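Local coordinates for cellobiose 2-epimerase (Caldibacillus thermoamylovorans, PDB 5ZHB), which catalyses the reversible epimerisation at carbon 2 of the reducing-end sugar of cellobiose, converting the reducing-end glucose to mannose, at residues 159-162 against 163-167; 110-113 against 114-118; 180-183 against 184-187. One frame throughout, in Å; residues are numbered along the deposited sequence.

Contact 1. Residues 159-162 against 163-167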
ATOM      1  N   GLU A 159      13.565   9.945  -5.876  1.00 22.89           N
ATOM      2  CA  GLU A 159      13.308  11.216  -5.201  1.00 23.42           C
ATOM      3  C   GLU A 159      13.819  12.379  -6.060  1.00 23.22           C
ATOM      4  O   GLU A 159      14.945  12.334  -6.566  1.00 21.79           O
ATOM      5  CB  GLU A 159      13.965  11.246  -3.823  1.00 26.39           C
ATOM      6  CG  GLU A 159      13.844  12.572  -3.072  1.00 32.09           C
ATOM      7  CD  GLU A 159      14.571  12.552  -1.736  1.00 38.56           C
ATOM      8  OE1 GLU A 159      14.446  11.524  -1.071  1.00 45.25           O
ATOM      9  OE2 GLU A 159      15.255  13.529  -1.361  1.00 44.26           O
ATOM     10  N   PHE A 160      12.972  13.427  -6.142  1.00 22.65           N
ATOM     11  CA  PHE A 160      13.282  14.697  -6.798  1.00 24.37           C
ATOM     12  C   PHE A 160      12.979  15.851  -5.843  1.00 23.47           C
ATOM     13  O   PHE A 160      12.185  15.704  -4.902  1.00 21.59           O
ATOM     14  CB  PHE A 160      12.433  14.837  -8.070  1.00 24.47           C
ATOM     15  CG  PHE A 160      12.613  13.707  -9.070  1.00 24.72           C
ATOM     16  CD1 PHE A 160      12.056  12.449  -8.831  1.00 25.38           C
ATOM     17  CD2 PHE A 160      13.355  13.884 -10.232  1.00 25.21           C
ATOM     18  CE1 PHE A 160      12.236  11.416  -9.738  1.00 25.38           C
ATOM     19  CE2 PHE A 160      13.516  12.849 -11.142  1.00 27.30           C
ATOM     20  CZ  PHE A 160      12.956  11.606 -10.878  1.00 25.92           C
ATOM     21  N   ASN A 161      13.554  17.043  -6.136  1.00 21.14           N
ATOM     22  CA  ASN A 161      13.132  18.253  -5.458  1.00 20.51           C
ATOM     23  C   ASN A 161      11.810  18.696  -6.052  1.00 20.17           C
ATOM     24  O   ASN A 161      11.310  18.103  -7.025  1.00 22.03           O
ATOM     25  CB  ASN A 161      14.209  19.341  -5.464  1.00 22.97           C
ATOM     26  CG  ASN A 161      14.558  19.840  -6.848  1.00 24.17           C
ATOM     27  OD1 ASN A 161      13.804  19.646  -7.815  1.00 23.27           O
ATOM     28  ND2 ASN A 161      15.675  20.547  -6.931  1.00 24.42           N
ATOM     29  N   ARG A 162      11.288  19.797  -5.499  1.00 21.54           N
ATOM     30  CA  ARG A 162      10.016  20.331  -5.932  1.00 21.69           C
ATOM     31  C   ARG A 162       9.961  20.501  -7.449  1.00 23.75           C
ATOM     32  O   ARG A 162       8.912  20.282  -8.054  1.00 26.27           O
ATOM     33  CB  ARG A 162       9.736  21.650  -5.215  1.00 23.69           C
ATOM     34  CG  ARG A 162       8.314  22.156  -5.433  1.00 26.43           C
ATOM     35  CD  ARG A 162       8.056  23.594  -4.905  1.00 25.32           C
ATOM     36  NE  ARG A 162       6.768  24.016  -5.435  1.00 28.12           N
ATOM     37  CZ  ARG A 162       6.263  25.240  -5.405  1.00 31.32           C
ATOM     38  NH1 ARG A 162       6.983  26.257  -4.994  1.00 32.14           N
ATOM     39  NH2 ARG A 162       5.031  25.447  -5.801  1.00 29.05           N
ATOM     40  N   LYS A 163      11.057  20.975  -8.059  1.00 26.12           N
ATOM     41  CA  LYS A 163      11.055  21.298  -9.481  1.00 23.66           C
ATOM     42  C   LYS A 163      11.519  20.098 -10.315  1.00 27.28           C
ATOM     43  O   LYS A 163      12.041  20.237 -11.432  1.00 22.32           O
ATOM     44  CB  LYS A 163      11.977  22.507  -9.682  1.00 23.20           C
ATOM     45  CG  LYS A 163      11.614  23.754  -8.901  1.00 22.33           C
ATOM     46  CD  LYS A 163      12.678  24.858  -8.990  1.00 25.32           C
ATOM     47  CE  LYS A 163      12.192  26.128  -8.323  1.00 26.32           C
ATOM     48  NZ  LYS A 163      13.197  27.189  -8.284  1.00 27.53           N
ATOM     49  N   TRP A 164      11.347  18.884  -9.774  1.00 29.25           N
ATOM     50  CA  TRP A 164      11.526  17.671 -10.561  1.00 25.64           C
ATOM     51  C   TRP A 164      12.951  17.482 -11.020  1.00 27.79           C
ATOM     52  O   TRP A 164      13.154  16.930 -12.103  1.00 29.67           O
ATOM     53  CB  TRP A 164      10.579  17.668 -11.769  1.00 26.95           C
ATOM     54  CG  TRP A 164       9.184  17.396 -11.307  1.00 25.39           C
ATOM     55  CD1 TRP A 164       8.153  18.268 -11.223  1.00 25.77           C
ATOM     56  CD2 TRP A 164       8.707  16.135 -10.790  1.00 25.73           C
ATOM     57  NE1 TRP A 164       7.058  17.635 -10.709  1.00 27.99           N
ATOM     58  CE2 TRP A 164       7.367  16.335 -10.432  1.00 24.25           C
ATOM     59  CE3 TRP A 164       9.275  14.870 -10.627  1.00 26.96           C
ATOM     60  CZ2 TRP A 164       6.578  15.313  -9.919  1.00 27.41           C
ATOM     61  CZ3 TRP A 164       8.485  13.844 -10.151  1.00 30.08           C
ATOM     62  CH2 TRP A 164       7.149  14.070  -9.820  1.00 27.70           C
ATOM     63  N   GLU A 165      13.903  17.870 -10.160  1.00 25.95           N
ATOM     64  CA  GLU A 165      15.323  17.682 -10.382  1.00 25.15           C
ATOM     65  C   GLU A 165      15.811  16.575  -9.453  1.00 27.32           C
ATOM     66  O   GLU A 165      15.714  16.673  -8.223  1.00 25.56           O
ATOM     67  CB  GLU A 165      16.082  18.998 -10.152  1.00 22.98           C
ATOM     68  CG  GLU A 165      15.440  20.166 -10.889  1.00 22.98           C
ATOM     69  CD  GLU A 165      15.858  21.578 -10.471  1.00 25.95           C
ATOM     70  OE1 GLU A 165      16.635  21.769  -9.497  1.00 24.28           O
ATOM     71  OE2 GLU A 165      15.294  22.509 -11.100  1.00 26.49           O
ATOM     72  N   GLU A 166      16.316  15.511 -10.074  1.00 28.85           N
ATOM     73  CA  GLU A 166      16.699  14.293  -9.374  1.00 32.57           C
ATOM     74  C   GLU A 166      17.672  14.597  -8.239  1.00 35.65           C
ATOM     75  O   GLU A 166      18.726  15.188  -8.476  1.00 33.22           O
ATOM     76  CB  GLU A 166      17.301  13.343 -10.414  1.00 34.18           C
ATOM     77  CG  GLU A 166      17.392  11.912  -9.902  1.00 39.03           C
ATOM     78  CD  GLU A 166      17.466  10.849 -10.974  1.00 39.43           C
ATOM     79  OE1 GLU A 166      17.602  11.199 -12.169  1.00 37.36           O
ATOM     80  OE2 GLU A 166      17.317   9.663 -10.599  1.00 42.19           O
ATOM     81  N   GLN A 167      17.288  14.142  -7.031  0.50 35.62           N
ATOM     82  CA  GLN A 167      18.034  14.329  -5.795  0.50 40.35           C
ATOM     83  C   GLN A 167      18.736  13.023  -5.443  0.50 50.05           C
ATOM     84  O   GLN A 167      18.738  12.088  -6.244  0.50 52.12           O
ATOM     85  CB  GLN A 167      17.116  14.712  -4.627  0.50 40.45           C
ATOM     86  CG  GLN A 167      16.616  16.153  -4.656  0.50 39.81           C
ATOM     87  CD  GLN A 167      16.058  16.629  -3.333  0.50 36.73           C
ATOM     88  OE1 GLN A 167      16.602  17.549  -2.716  0.50 43.12           O
ATOM     89  NE2 GLN A 167      14.967  16.026  -2.883  0.50 32.36           N
TER
HETATM   90  O   HOH W   1      17.052  20.487  -4.191  1.00 32.62           O

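Contact 2. Residues 110-113 against 114-118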
ATOM      1  N   HIS A 110       8.284  12.528  -4.969  1.00 21.26           N
ATOM      2  CA  HIS A 110       8.766  11.159  -4.963  1.00 21.03           C
ATOM      3  C   HIS A 110       7.841  10.355  -5.888  1.00 19.64           C
ATOM      4  O   HIS A 110       6.618  10.520  -5.822  1.00 20.70           O
ATOM      5  CB  HIS A 110       8.808  10.658  -3.517  1.00 23.89           C
ATOM      6  CG  HIS A 110       9.682   9.459  -3.381  1.00 24.58           C
ATOM      7  ND1 HIS A 110       9.422   8.287  -4.073  1.00 23.75           N
ATOM      8  CD2 HIS A 110      10.838   9.278  -2.733  1.00 27.50           C
ATOM      9  CE1 HIS A 110      10.372   7.400  -3.807  1.00 25.30           C
ATOM     10  NE2 HIS A 110      11.252   7.977  -2.986  1.00 27.10           N
ATOM     11  N   VAL A 111       8.428   9.487  -6.719  1.00 21.36           N
ATOM     12  CA  VAL A 111       7.671   8.620  -7.621  1.00 20.97           C
ATOM     13  C   VAL A 111       6.659   7.784  -6.829  1.00 19.93           C
ATOM     14  O   VAL A 111       5.542   7.584  -7.269  1.00 22.02           O
ATOM     15  CB  VAL A 111       8.639   7.751  -8.455  1.00 21.77           C
ATOM     16  CG1 VAL A 111       7.903   6.667  -9.233  1.00 22.39           C
ATOM     17  CG2 VAL A 111       9.483   8.570  -9.418  1.00 21.57           C
ATOM     18  N   TYR A 112       7.030   7.335  -5.625  1.00 22.24           N
ATOM     19  CA  TYR A 112       6.171   6.520  -4.773  1.00 20.51           C
ATOM     20  C   TYR A 112       4.894   7.280  -4.460  1.00 20.58           C
ATOM     21  O   TYR A 112       3.801   6.721  -4.514  1.00 19.39           O
ATOM     22  CB  TYR A 112       6.940   6.185  -3.498  1.00 20.89           C
ATOM     23  CG  TYR A 112       6.244   5.375  -2.418  1.00 23.58           C
ATOM     24  CD1 TYR A 112       5.478   4.252  -2.718  1.00 26.99           C
ATOM     25  CD2 TYR A 112       6.461   5.670  -1.085  1.00 26.05           C
ATOM     26  CE1 TYR A 112       4.901   3.500  -1.713  1.00 29.07           C
ATOM     27  CE2 TYR A 112       5.890   4.927  -0.071  1.00 27.93           C
ATOM     28  CZ  TYR A 112       5.101   3.840  -0.391  1.00 29.09           C
ATOM     29  OH  TYR A 112       4.554   3.105   0.624  1.00 32.20           O
ATOM     30  N   ALA A 113       5.038   8.572  -4.146  1.00 21.02           N
ATOM     31  CA  ALA A 113       3.868   9.372  -3.848  1.00 19.41           C
ATOM     32  C   ALA A 113       3.010   9.572  -5.102  1.00 19.00           C
ATOM     33  O   ALA A 113       1.785   9.538  -4.998  1.00 20.49           O
ATOM     34  CB  ALA A 113       4.308  10.668  -3.176  1.00 22.70           C
ATOM     35  N   GLN A 114       3.630   9.778  -6.270  1.00 20.84           N
ATOM     36  CA  GLN A 114       2.885  10.005  -7.501  1.00 22.50           C
ATOM     37  C   GLN A 114       2.075   8.751  -7.841  1.00 20.53           C
ATOM     38  O   GLN A 114       0.924   8.845  -8.248  1.00 19.92           O
ATOM     39  CB  GLN A 114       3.760  10.434  -8.680  1.00 22.70           C
ATOM     40  CG  GLN A 114       4.781  11.526  -8.374  1.00 22.25           C
ATOM     41  CD  GLN A 114       4.249  12.680  -7.544  1.00 21.57           C
ATOM     42  OE1 GLN A 114       3.214  13.272  -7.857  1.00 22.28           O
ATOM     43  NE2 GLN A 114       4.942  13.006  -6.472  1.00 21.05           N
ATOM     44  N   ALA A 115       2.677   7.581  -7.626  1.00 19.95           N
ATOM     45  CA  ALA A 115       1.977   6.305  -7.821  1.00 20.57           C
ATOM     46  C   ALA A 115       0.716   6.212  -6.962  1.00 19.43           C
ATOM     47  O   ALA A 115      -0.377   5.913  -7.473  1.00 19.55           O
ATOM     48  CB  ALA A 115       2.921   5.138  -7.559  1.00 20.99           C
ATOM     49  N   PHE A 116       0.865   6.456  -5.654  1.00 19.13           N
ATOM     50  CA  PHE A 116      -0.277   6.465  -4.755  1.00 18.78           C
ATOM     51  C   PHE A 116      -1.356   7.444  -5.238  1.00 20.00           C
ATOM     52  O   PHE A 116      -2.521   7.155  -5.079  1.00 19.79           O
ATOM     53  CB  PHE A 116       0.149   6.663  -3.294  1.00 19.77           C
ATOM     54  CG  PHE A 116       0.221   5.291  -2.619  1.00 19.63           C
ATOM     55  CD1 PHE A 116      -0.938   4.592  -2.345  1.00 23.69           C
ATOM     56  CD2 PHE A 116       1.436   4.672  -2.368  1.00 22.95           C
ATOM     57  CE1 PHE A 116      -0.904   3.300  -1.828  1.00 24.75           C
ATOM     58  CE2 PHE A 116       1.477   3.373  -1.850  1.00 24.19           C
ATOM     59  CZ  PHE A 116       0.314   2.695  -1.581  1.00 23.68           C
ATOM     60  N   GLY A 117      -0.977   8.572  -5.837  1.00 21.69           N
ATOM     61  CA  GLY A 117      -1.945   9.512  -6.405  1.00 20.57           C
ATOM     62  C   GLY A 117      -2.779   8.888  -7.514  1.00 20.90           C
ATOM     63  O   GLY A 117      -4.016   8.942  -7.486  1.00 20.91           O
ATOM     64  N   VAL A 118      -2.090   8.207  -8.432  1.00 21.70           N
ATOM     65  CA  VAL A 118      -2.772   7.509  -9.516  1.00 21.65           C
ATOM     66  C   VAL A 118      -3.735   6.471  -8.972  1.00 22.55           C
ATOM     67  O   VAL A 118      -4.902   6.404  -9.391  1.00 22.44           O
ATOM     68  CB  VAL A 118      -1.742   6.872 -10.456  1.00 22.36           C
ATOM     69  CG1 VAL A 118      -2.381   5.889 -11.429  1.00 20.96           C
ATOM     70  CG2 VAL A 118      -0.942   7.951 -11.157  1.00 23.07           C
TER

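Contact 3. Residues 180-183 against 184-187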
ATOM      1  N   ASP A 180      19.731   2.692  -5.556  1.00 30.89           N
ATOM      2  CA  ASP A 180      19.311   3.426  -6.745  1.00 30.02           C
ATOM      3  C   ASP A 180      17.911   3.015  -7.192  1.00 28.84           C
ATOM      4  O   ASP A 180      17.210   3.754  -7.897  1.00 27.10           O
ATOM      5  CB  ASP A 180      20.303   3.165  -7.872  1.00 34.01           C
ATOM      6  CG  ASP A 180      21.749   3.484  -7.500  1.00 38.50           C
ATOM      7  OD1 ASP A 180      22.028   4.670  -7.217  1.00 34.30           O
ATOM      8  OD2 ASP A 180      22.568   2.538  -7.427  1.00 42.49           O
ATOM      9  N   ILE A 181      17.569   1.749  -6.918  1.00 27.99           N
ATOM     10  CA  ILE A 181      16.330   1.164  -7.401  1.00 28.52           C
ATOM     11  C   ILE A 181      15.720   0.450  -6.198  1.00 24.10           C
ATOM     12  O   ILE A 181      16.451  -0.135  -5.405  1.00 27.40           O
ATOM     13  CB  ILE A 181      16.550   0.201  -8.588  1.00 29.43           C
ATOM     14  CG1 ILE A 181      16.977   0.922  -9.880  1.00 30.92           C
ATOM     15  CG2 ILE A 181      15.291  -0.643  -8.822  1.00 29.76           C
ATOM     16  CD1 ILE A 181      17.423  -0.005 -11.006  1.00 32.28           C
ATOM     17  N   THR A 182      14.395   0.579  -6.024  1.00 26.72           N
ATOM     18  CA  THR A 182      13.700  -0.128  -4.949  1.00 21.52           C
ATOM     19  C   THR A 182      12.530  -0.945  -5.498  1.00 20.01           C
ATOM     20  O   THR A 182      11.771  -0.539  -6.381  1.00 20.87           O
ATOM     21  CB  THR A 182      13.255   0.789  -3.799  1.00 21.28           C
ATOM     22  OG1 THR A 182      12.086   1.536  -4.156  1.00 20.75           O
ATOM     23  CG2 THR A 182      14.389   1.671  -3.309  1.00 20.57           C
ATOM     24  N   MET A 183      12.373  -2.120  -4.874  1.00 21.28           N
ATOM     25  CA  MET A 183      11.228  -2.991  -5.038  1.00 19.49           C
ATOM     26  C   MET A 183       9.974  -2.233  -4.630  1.00 18.34           C
ATOM     27  O   MET A 183       8.956  -2.276  -5.336  1.00 20.14           O
ATOM     28  CB  MET A 183      11.453  -4.268  -4.203  1.00 19.58           C
ATOM     29  CG  MET A 183      10.284  -5.228  -4.120  1.00 21.93           C
ATOM     30  SD  MET A 183       9.073  -4.781  -2.849  1.00 23.13           S
ATOM     31  CE  MET A 183      10.012  -5.134  -1.372  1.00 22.35           C
ATOM     32  N   ASN A 184      10.071  -1.502  -3.522  1.00 19.08           N
ATOM     33  CA  ASN A 184       8.873  -0.859  -2.976  1.00 21.11           C
ATOM     34  C   ASN A 184       8.243   0.083  -3.999  1.00 18.33           C
ATOM     35  O   ASN A 184       7.027   0.061  -4.196  1.00 17.83           O
ATOM     36  CB  ASN A 184       9.164  -0.162  -1.656  1.00 22.17           C
ATOM     37  CG  ASN A 184       7.891   0.301  -0.984  1.00 26.16           C
ATOM     38  OD1 ASN A 184       7.073  -0.525  -0.573  1.00 24.18           O
ATOM     39  ND2 ASN A 184       7.692   1.613  -0.939  1.00 28.89           N
ATOM     40  N   THR A 185       9.059   0.960  -4.626  1.00 18.86           N
ATOM     41  CA  THR A 185       8.522   1.918  -5.593  1.00 18.46           C
ATOM     42  C   THR A 185       7.906   1.196  -6.788  1.00 19.15           C
ATOM     43  O   THR A 185       6.811   1.529  -7.207  1.00 18.70           O
ATOM     44  CB  THR A 185       9.612   2.899  -6.039  1.00 20.70           C
ATOM     45  OG1 THR A 185       9.979   3.659  -4.893  1.00 20.71           O
ATOM     46  CG2 THR A 185       9.118   3.854  -7.111  1.00 22.95           C
ATOM     47  N   HIS A 186       8.589   0.151  -7.297  1.00 18.38           N
ATOM     48  CA  HIS A 186       8.090  -0.629  -8.415  1.00 20.02           C
ATOM     49  C   HIS A 186       6.759  -1.299  -8.072  1.00 19.03           C
ATOM     50  O   HIS A 186       5.853  -1.358  -8.910  1.00 20.09           O
ATOM     51  CB  HIS A 186       9.200  -1.593  -8.869  1.00 22.44           C
ATOM     52  CG  HIS A 186      10.274  -0.847  -9.609  1.00 24.51           C
ATOM     53  ND1 HIS A 186      11.288  -0.174  -8.960  1.00 23.79           N
ATOM     54  CD2 HIS A 186      10.461  -0.634 -10.945  1.00 25.24           C
ATOM     55  CE1 HIS A 186      12.061   0.429  -9.877  1.00 24.57           C
ATOM     56  NE2 HIS A 186      11.583   0.165 -11.093  1.00 23.59           N
ATOM     57  N   LEU A 187       6.618  -1.774  -6.826  1.00 19.70           N
ATOM     58  CA  LEU A 187       5.384  -2.469  -6.450  1.00 20.12           C
ATOM     59  C   LEU A 187       4.197  -1.517  -6.561  1.00 18.41           C
ATOM     60  O   LEU A 187       3.141  -1.868  -7.125  1.00 19.92           O
ATOM     61  CB  LEU A 187       5.528  -3.057  -5.040  1.00 19.28           C
ATOM     62  CG  LEU A 187       4.303  -3.788  -4.465  1.00 19.57           C
ATOM     63  CD1 LEU A 187       3.853  -4.890  -5.381  1.00 20.70           C
ATOM     64  CD2 LEU A 187       4.564  -4.336  -3.087  1.00 21.44           C
TER

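Contact 1. Residues 159-162 against 163-167
N161 and W164 bracket a type I beta turn, closed by W164 N on N161 O at 2.9 Å, that sends the chain back past strand 155-160, with F160 bridged to E166. Outside the turn, N161 N donates to the carbonyl of E165 and Q167 N to that of E159. N161 carries most of the side-chain hydrogen bonds across the turn. With CG between its own N and carbonyl carbon (chi1 64°), its OD1 turns back to the backbone of the returning arm and accepts from E165 N at 2.9 Å, the donor standing above the carbonyl plane. The other end of the amide, ND2, donates almost straight (176°) and in its own plane to E165 OE1 at 3.0 Å, meeting the carboxylate from above its plane. Asparagine suits the place because one short amide offers both an acceptor and a donor. On one face of the F160 ring, offset toward the rim, W164 CE3 lies 3.9 Å from F160 CG; the rings meet obliquely, planes 52° apart. The tryptophan suits this spot as a broad apolar cover whose NE1 is taken up by K92 O, while R162 extends from the turn to a salt bridge with D88. This is a hairpin-like reversal of the type I turn plus G1 bulge kind, with W164 at the left-handed position and a weak Asx component from K163 N to N161 OD1.

Contact 2. Residues 110-113 against 114-118
Q114 folds back on H110, one helical turn earlier. Its CB passes 3.6 Å from V111 O; CG then turns toward the start of the helix and comes to 3.3 Å from H110 O. The bend at chi2 (-44°) curls the amide over the same carbonyl: CD sits 3.6 Å from H110 O, and NE2 donates to H110 O at 3.1 Å from above the carbonyl plane. OE1 faces away from this bond and accepts from L94 N. The H110 carbonyl is thus gripped twice, since Q114 N also reaches it. With an alanine here both amide bonds go, which is likely to leave H110 O with its backbone donor alone and L94 N without its side-chain acceptor. The site is the N-terminus of helix 111-128, one of the helices of the (alpha/alpha)6 barrel of this family, and H110 is its N-cap: ND1 accepts from Y112 N at 3.0 Å, with the donor in the ring plane, meeting an N-H that the first turn cannot satisfy from within. Y112 and F116, four residues apart, lie side by side, the edge of F116 set toward the Y112 face in an offset edge-to-face pair, planes 78° apart. F116 CE2 comes to 3.4 Å from Y112 CE1, and R54 adds a cation-pi contact to the phenylalanine ring.

Contact 3. Residues 180-183 against 184-187
With its hydroxyl between the backbone N and carbonyl carbon (chi1 77°), T182 brings OG1 forward to the first turn of helix 183-199, while H186, its CG beside its own N (chi1 -74°), swings its ring back to the T182 carbonyl. Two atoms of one residue thereby hold the helix start. T182 OG1 accepts from T185 N at 3.1 Å, and T182 O takes a short bond of 2.6 Å from H186 ND1, nearly straight at 164°. The carbonyl oxygen lies in the imidazole plane, at the ring edge, although the donor is tilted from the carbonyl plane; a weak backbone bond from H186 N reaches the same oxygen. T182 is thus a classic N-cap, at the change from strand 181-182 into one of the helices of the (alpha/alpha)6 barrel. A threonine serves well here: its short hydroxyl can reach a first-turn N-H, and its branched CB suits the strand it ends. E158 OE2 is hydrogen-bonded to the hydroxyls of both T182 and T185, so a carboxylate group ties the cap to strand 155-160. Histidine is equally apt, because its two ring nitrogens serve different partners: NE2 is bonded to Y156 N, on that same strand. I181 CG2 packs obliquely against H186 CE1 at 3.6 Å. One turn on, L187 N donates to M183 O at 2.8 Å, and the leucine side chain packs among residues of helix 245-262.

In the fold
The chain order is contact 2, contact 1, contact 3. Contact 2 opens helix 111-128 directly after strand 106-110; contact 1 ends strand 155-160, which pairs with that strand in the same antiparallel sheet; contact 3 leads from strand 181-182 into helix 183-199. Contacts 1 and 2 have centres about 14 Å apart and touch, as where W164 packs on Q114. Contacts 2 and 3 are closer, about 12 Å between centres, with V111 against T185 and Y112 against N184, so the two helix starts sit side by side. Contacts 1 and 3 have centres about 17 Å and nearest atoms about 6 Å apart. Together they join short strands to helices, probably at one end of the barrel.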